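Local coordinates for protein 6-phospho-beta-d glycosidase (Streptococcus pyogenes, PDB 5FOO) that probably hydrolyses 6-phosphorylated beta-glucosides as a glycoside hydrolase family 1 enzyme, and binds 6-phosphocyclophellitol in its pocket, at residues W79-D84 against A97-V102; E245-D250 against P315-E320. The protein carries 1 engineered substitution. All coordinates share one frame; numbering follows the deposited sequence.

Interaction 1: residues W79-D84 against A97-V102; sequences WTRLID and AYYNRV
Arg81 reaches Tyr98 and Tyr99 by running straight out from its helix, with CG anti to the backbone N (chi1 -179°) and chi2 also anti, which brings CD to the two rings; the bend at chi3 (-64°) then turns NE and the guanidinium away from that line. The setting is a beta-alpha-beta crossover of the TIM barrel: strand 72-76 leads through the short helix 79-82 into helix 93-108, which returns to strand 112-116. The contact therefore joins two successive helices of one crossover, and all three residues that touch are buried. The aliphatic part of Arg81 does most of the packing. Its CD lies 3.5 Å from Tyr99 CE2, with Arg81 CG behind it at 3.9 Å from the same CE2, while Arg81 CD is 3.7 Å from Tyr98 CD2. Arginine suits this place because three methylenes offer apolar surface to the tyrosines before the charge begins. Tyrosine offers a broad ring to that stem, and in Tyr99 also a hydroxyl that bonds to Glu20 and to the backbone N of Gln78. The guanidinium plane is tilted by 62° from the Tyr99 ring, so the two do not stack. Toward Tyr98 the cation-pi term is at most weak, since Arg81 CZ is 5.2 Å from the ring centroid. The tyrosines also meet each other: Tyr98 CD2 sits over the centre of one face of Tyr99, 3.8 Å above its plane. Glu20 serves both polar ends: its OE1 forms a salt bridge with Arg81 NE and its OE2 is hydrogen-bonded to Tyr99 OH. Phe23 O accepts from Arg81 NH1. Tyr99 OH lies at the edge of the Arg81 guanidinium, near its plane and 3.8 Å from Arg81 NE.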
loop_
_atom_site.group_PDB
_atom_site.type_symbol
_atom_site.label_atom_id
_atom_site.label_comp_id
_atom_site.label_asym_id
_atom_site.label_seq_id
_atom_site.Cartn_x
_atom_site.Cartn_y
_atom_site.Cartn_z
ATOM N N TRP A 79 8.323 -8.379 -9.124
ATOM C CA TRP A 79 8.213 -9.073 -10.375
ATOM C C TRP A 79 9.486 -8.890 -11.234
ATOM O O TRP A 79 9.991 -9.852 -11.858
ATOM C CB TRP A 79 6.984 -8.476 -11.074
ATOM C CG TRP A 79 6.399 -9.233 -12.182
ATOM C CD1 TRP A 79 6.912 -10.334 -12.799
ATOM C CD2 TRP A 79 5.144 -8.930 -12.846
ATOM N NE1 TRP A 79 6.074 -10.738 -13.820
ATOM C CE2 TRP A 79 4.976 -9.900 -13.863
ATOM C CE3 TRP A 79 4.148 -7.921 -12.675
ATOM C CZ2 TRP A 79 3.878 -9.894 -14.712
ATOM C CZ3 TRP A 79 3.069 -7.927 -13.504
ATOM C CH2 TRP A 79 2.941 -8.898 -14.535
ATOM N N THR A 80 10.010 -7.663 -11.242
ATOM C CA THR A 80 11.181 -7.321 -12.015
ATOM C C THR A 80 12.480 -7.926 -11.481
ATOM O O THR A 80 13.437 -7.961 -12.218
ATOM C CB THR A 80 11.377 -5.785 -12.092
ATOM O OG1 THR A 80 11.440 -5.204 -10.765
ATOM C CG2 THR A 80 10.284 -5.169 -12.917
ATOM N N ARG A 81 12.505 -8.420 -10.232
ATOM C CA ARG A 81 13.680 -9.158 -9.672
ATOM C C ARG A 81 13.512 -10.665 -9.772
ATOM O O ARG A 81 14.450 -11.349 -10.086
ATOM C CB ARG A 81 13.902 -8.787 -8.188
ATOM C CG ARG A 81 15.092 -9.470 -7.568
ATOM C CD ARG A 81 15.333 -9.026 -6.164
ATOM N NE ARG A 81 15.686 -7.630 -6.031
ATOM C CZ ARG A 81 16.835 -7.072 -6.372
ATOM N NH1 ARG A 81 17.786 -7.765 -6.895
ATOM N NH2 ARG A 81 17.027 -5.740 -6.162
ATOM N N LEU A 82 12.331 -11.178 -9.457
ATOM C CA LEU A 82 12.137 -12.650 -9.371
ATOM C C LEU A 82 12.075 -13.348 -10.734
ATOM O O LEU A 82 12.506 -14.492 -10.862
ATOM C CB LEU A 82 10.883 -13.003 -8.603
ATOM C CG LEU A 82 10.675 -14.505 -8.301
ATOM C CD1 LEU A 82 11.921 -15.131 -7.614
ATOM C CD2 LEU A 82 9.443 -14.646 -7.417
ATOM N N ILE A 83 11.525 -12.672 -11.741
ATOM C CA ILE A 83 11.249 -13.302 -13.002
ATOM C C ILE A 83 12.248 -12.956 -14.089
ATOM O O ILE A 83 12.671 -11.821 -14.235
ATOM C CB ILE A 83 9.804 -12.998 -13.446
ATOM C CG1 ILE A 83 8.789 -13.543 -12.443
ATOM C CG2 ILE A 83 9.540 -13.570 -14.850
ATOM C CD1 ILE A 83 8.876 -15.054 -12.150
ATOM N N ASP A 84 12.645 -13.971 -14.844
ATOM C CA ASP A 84 13.588 -13.822 -15.914
ATOM C C ASP A 84 12.767 -13.535 -17.191
ATOM O O ASP A 84 12.738 -12.410 -17.663
ATOM C CB ASP A 84 14.459 -15.085 -16.009
ATOM C CG ASP A 84 15.363 -15.110 -17.262
ATOM O OD1 ASP A 84 15.451 -14.151 -18.048
ATOM O OD2 ASP A 84 15.973 -16.141 -17.490
ATOM N N ALA A 97 17.243 -16.527 -4.739
ATOM C CA ALA A 97 18.183 -16.521 -3.585
ATOM C C ALA A 97 17.974 -15.268 -2.739
ATOM O O ALA A 97 18.037 -15.378 -1.535
ATOM C CB ALA A 97 19.645 -16.594 -4.040
ATOM N N TYR A 98 17.674 -14.101 -3.366
ATOM C CA TYR A 98 17.425 -12.857 -2.594
ATOM C C TYR A 98 16.166 -12.953 -1.701
ATOM O O TYR A 98 16.225 -12.657 -0.517
ATOM C CB TYR A 98 17.399 -11.549 -3.437
ATOM C CG TYR A 98 17.102 -10.378 -2.548
ATOM C CD1 TYR A 98 18.042 -9.924 -1.624
ATOM C CD2 TYR A 98 15.852 -9.778 -2.531
ATOM C CE1 TYR A 98 17.752 -8.900 -0.746
ATOM C CE2 TYR A 98 15.557 -8.749 -1.666
ATOM C CZ TYR A 98 16.511 -8.304 -0.775
ATOM O OH TYR A 98 16.208 -7.297 0.123
ATOM N N TYR A 99 15.040 -13.394 -2.239
ATOM C CA TYR A 99 13.792 -13.447 -1.454
ATOM C C TYR A 99 13.855 -14.608 -0.413
ATOM O O TYR A 99 13.323 -14.508 0.719
ATOM C CB TYR A 99 12.538 -13.427 -2.373
ATOM C CG TYR A 99 12.389 -12.057 -3.005
ATOM C CD1 TYR A 99 12.128 -10.950 -2.206
ATOM C CD2 TYR A 99 12.564 -11.849 -4.404
ATOM C CE1 TYR A 99 12.040 -9.693 -2.744
ATOM C CE2 TYR A 99 12.483 -10.587 -4.952
ATOM C CZ TYR A 99 12.239 -9.516 -4.121
ATOM O OH TYR A 99 12.200 -8.232 -4.621
ATOM N N ASN A 100 14.639 -15.640 -0.733
ATOM C CA ASN A 100 14.901 -16.671 0.279
ATOM C C ASN A 100 15.703 -16.084 1.465
ATOM O O ASN A 100 15.369 -16.395 2.600
ATOM C CB ASN A 100 15.506 -17.928 -0.322
ATOM C CG ASN A 100 14.447 -18.852 -0.917
ATOM O OD1 ASN A 100 13.342 -18.969 -0.369
ATOM N ND2 ASN A 100 14.766 -19.484 -2.077
ATOM N N ARG A 101 16.663 -15.186 1.197
ATOM C CA ARG A 101 17.421 -14.486 2.273
ATOM C C ARG A 101 16.449 -13.661 3.125
ATOM O O ARG A 101 16.443 -13.800 4.331
ATOM C CB ARG A 101 18.538 -13.568 1.724
ATOM C CG ARG A 101 19.862 -14.205 1.334
ATOM C CD ARG A 101 20.845 -13.220 0.642
ATOM N NE ARG A 101 21.019 -11.966 1.404
ATOM C CZ ARG A 101 21.172 -10.738 0.866
ATOM N NH1 ARG A 101 21.220 -10.550 -0.440
ATOM N NH2 ARG A 101 21.301 -9.694 1.649
ATOM N N VAL A 102 15.586 -12.861 2.492
ATOM C CA VAL A 102 14.637 -12.036 3.210
ATOM C C VAL A 102 13.737 -12.874 4.135
ATOM O O VAL A 102 13.526 -12.580 5.318
ATOM C CB VAL A 102 13.684 -11.243 2.232
ATOM C CG1 VAL A 102 12.704 -10.440 3.036
ATOM C CG2 VAL A 102 14.439 -10.333 1.288
#

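Interaction 2: residues E245-D250 against P315-E320; sequences ELWNND and PSWSPE. With EDO (1,2-ethanediol), chain K.
Trp247 and Pro319 bring the backbones to a CA-CA distance of 7.0 Å, where a wider pi-type turn in helix 235-258 lets Glu245 O accept from both Asn249 N and Asp250 N, one from each face of its carbonyl plane. In this TIM barrel the helix belongs to the connection between strands 218-224 and 293-297, whereas 315-320 belongs to the excursion between strands 293-297 and 362-367. Trp247 projects from the helix with CG anti to N (chi1 176°) and offers one indole face to two partners. Pro319 takes the five-membered ring in a CH-pi contact, CB lying 3.7 Å from its centroid and 16° off the normal. The edge of Trp317 meets the face of the Trp247 six-membered ring, centroids 5.3 Å apart and planes at 64°; Trp317 CZ3 is 3.9 Å from Trp247 CZ3. Proline suits the loop here because its rigid ring is a compact apolar block; Pro319 N also lies over one face of Trp317, toward its rim. Ser318 closes an ST turn, its OG accepting from Glu320 N at 2.9 Å. Both indole N-H groups have acidic partners: Trp247 NE1 is hydrogen-bonded to Glu171 OE2, on the helix following the pocket residues Asn164 and Glu165, and Trp317 NE1 to Asp272 OD2. Pro319 CG, meanwhile, lies 3.4 Å from Trp247 NE1, over the face of the indole.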
loop_
_atom_site.group_PDB
_atom_site.type_symbol
_atom_site.label_atom_id
_atom_site.label_comp_id
_atom_site.label_asym_id
_atom_site.label_seq_id
_atom_site.Cartn_x
_atom_site.Cartn_y
_atom_site.Cartn_z
ATOM N N GLU A 245 -16.808 8.049 -2.371
ATOM C CA GLU A 245 -16.666 6.750 -1.663
ATOM C C GLU A 245 -16.871 5.638 -2.616
ATOM O O GLU A 245 -16.076 4.708 -2.622
ATOM C CB GLU A 245 -17.599 6.626 -0.466
ATOM C CG GLU A 245 -17.282 7.751 0.519
ATOM C CD GLU A 245 -17.104 7.360 1.943
ATOM O OE1 GLU A 245 -17.525 6.268 2.284
ATOM O OE2 GLU A 245 -16.548 8.183 2.711
ATOM N N LEU A 246 -17.892 5.743 -3.464
ATOM C CA LEU A 246 -18.148 4.666 -4.427
ATOM C C LEU A 246 -16.922 4.275 -5.240
ATOM O O LEU A 246 -16.675 3.076 -5.442
ATOM C CB LEU A 246 -19.252 4.985 -5.429
ATOM C CG LEU A 246 -20.701 4.913 -5.037
ATOM C CD1 LEU A 246 -21.514 5.402 -6.230
ATOM C CD2 LEU A 246 -21.078 3.482 -4.703
ATOM N N TRP A 247 -16.232 5.296 -5.767
ATOM C CA TRP A 247 -15.038 5.146 -6.553
ATOM C C TRP A 247 -13.811 4.809 -5.693
ATOM O O TRP A 247 -13.169 3.806 -5.939
ATOM C CB TRP A 247 -14.766 6.417 -7.426
ATOM C CG TRP A 247 -13.494 6.358 -8.174
ATOM C CD1 TRP A 247 -12.335 6.991 -7.822
ATOM C CD2 TRP A 247 -13.212 5.675 -9.412
ATOM N NE1 TRP A 247 -11.355 6.705 -8.708
ATOM C CE2 TRP A 247 -11.859 5.873 -9.686
ATOM C CE3 TRP A 247 -13.957 4.878 -10.285
ATOM C CZ2 TRP A 247 -11.254 5.354 -10.793
ATOM C CZ3 TRP A 247 -13.354 4.371 -11.383
ATOM C CH2 TRP A 247 -12.009 4.594 -11.632
ATOM N N ASN A 248 -13.454 5.671 -4.756
ATOM C CA ASN A 248 -12.162 5.545 -4.067
ATOM C C ASN A 248 -12.109 4.372 -3.068
ATOM O O ASN A 248 -11.033 3.891 -2.770
ATOM C CB ASN A 248 -11.724 6.849 -3.365
ATOM C CG ASN A 248 -11.493 7.979 -4.354
ATOM O OD1 ASN A 248 -10.473 8.011 -5.047
ATOM N ND2 ASN A 248 -12.487 8.864 -4.497
ATOM N N ASN A 249 -13.262 3.961 -2.555
ATOM C CA ASN A 249 -13.343 2.905 -1.548
ATOM C C ASN A 249 -14.096 1.671 -2.056
ATOM O O ASN A 249 -13.513 0.570 -2.083
ATOM C CB ASN A 249 -13.935 3.438 -0.246
ATOM C CG ASN A 249 -13.051 4.521 0.360
ATOM O OD1 ASN A 249 -11.881 4.634 0.010
ATOM N ND2 ASN A 249 -13.576 5.277 1.253
ATOM N N ASP A 250 -15.350 1.861 -2.468
ATOM C CA ASP A 250 -16.238 0.732 -2.727
ATOM C C ASP A 250 -15.831 -0.182 -3.846
ATOM O O ASP A 250 -16.010 -1.401 -3.711
ATOM C CB ASP A 250 -17.641 1.171 -2.961
ATOM C CG ASP A 250 -18.261 1.819 -1.777
ATOM O OD1 ASP A 250 -17.591 2.095 -0.748
ATOM O OD2 ASP A 250 -19.434 2.123 -1.904
ATOM N N PRO A 315 -11.648 16.740 -21.044
ATOM C CA PRO A 315 -10.614 16.058 -21.876
ATOM C C PRO A 315 -10.705 14.508 -21.810
ATOM O O PRO A 315 -10.423 13.840 -22.777
ATOM C CB PRO A 315 -9.259 16.584 -21.292
ATOM C CG PRO A 315 -9.550 17.042 -19.898
ATOM C CD PRO A 315 -11.031 17.402 -19.850
ATOM N N SER A 316 -11.186 13.986 -20.692
ATOM C CA SER A 316 -11.219 12.566 -20.389
ATOM C C SER A 316 -12.191 12.389 -19.191
ATOM O O SER A 316 -12.354 13.302 -18.406
ATOM C CB SER A 316 -9.800 12.187 -20.026
ATOM O OG SER A 316 -9.704 10.866 -19.605
ATOM N N TRP A 317 -12.820 11.239 -19.035
ATOM C CA TRP A 317 -13.536 10.903 -17.812
ATOM C C TRP A 317 -12.606 10.976 -16.578
ATOM O O TRP A 317 -11.418 10.691 -16.657
ATOM C CB TRP A 317 -14.234 9.534 -17.912
ATOM C CG TRP A 317 -15.205 9.283 -16.763
ATOM C CD1 TRP A 317 -16.502 9.658 -16.700
ATOM C CD2 TRP A 317 -14.919 8.632 -15.510
ATOM N NE1 TRP A 317 -17.052 9.244 -15.497
ATOM C CE2 TRP A 317 -16.088 8.645 -14.749
ATOM C CE3 TRP A 317 -13.787 8.041 -14.964
ATOM C CZ2 TRP A 317 -16.157 8.086 -13.466
ATOM C CZ3 TRP A 317 -13.881 7.466 -13.658
ATOM C CH2 TRP A 317 -15.037 7.503 -12.953
ATOM N N SER A 318 -13.171 11.470 -15.477
ATOM C CA SER A 318 -12.513 11.482 -14.190
ATOM C C SER A 318 -13.579 11.353 -13.085
ATOM O O SER A 318 -14.664 11.878 -13.227
ATOM C CB SER A 318 -11.719 12.782 -13.973
ATOM O OG SER A 318 -11.474 12.931 -12.601
ATOM N N PRO A 319 -13.257 10.671 -11.964
ATOM C CA PRO A 319 -14.178 10.635 -10.814
ATOM C C PRO A 319 -14.437 12.015 -10.244
ATOM O O PRO A 319 -15.527 12.276 -9.696
ATOM C CB PRO A 319 -13.443 9.705 -9.790
ATOM C CG PRO A 319 -11.999 9.721 -10.214
ATOM C CD PRO A 319 -12.033 9.888 -11.736
ATOM N N GLU A 320 -13.465 12.910 -10.433
ATOM C CA GLU A 320 -13.556 14.318 -10.033
ATOM C C GLU A 320 -14.507 15.207 -10.832
ATOM O O GLU A 320 -14.682 16.402 -10.502
ATOM C CB GLU A 320 -12.156 14.967 -9.933
ATOM C CG GLU A 320 -11.256 14.249 -8.923
ATOM C CD GLU A 320 -10.116 15.093 -8.352
ATOM O OE1 GLU A 320 -9.754 16.132 -8.925
ATOM O OE2 GLU A 320 -9.541 14.684 -7.322
HETATM C C1 EDO K . -15.205 19.248 -12.184
HETATM O O1 EDO K . -16.587 18.901 -12.487
HETATM C C2 EDO K . -14.255 18.626 -13.210
HETATM O O2 EDO K . -13.019 18.329 -12.538
#

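In the fold
Interactions 1 and 2 lie on opposite sides of the chain's centre, their own centres 35 Å apart and their nearest atoms about 20 Å apart; they do not touch, and their four segments lie on different helices and loops. Both are buried contacts in the outer part of the barrel, about 20 and 19 Å from the centre of the chain. Interaction 1 is local, packing two successive helices of one crossover against each other; interaction 2 ties a helix to a loop of the following connection, 65 residues on. Neither uses a hydrogen bond across its segments. The first lays an arginine stem beside phenol rings, while the second relies on indole and proline surfaces.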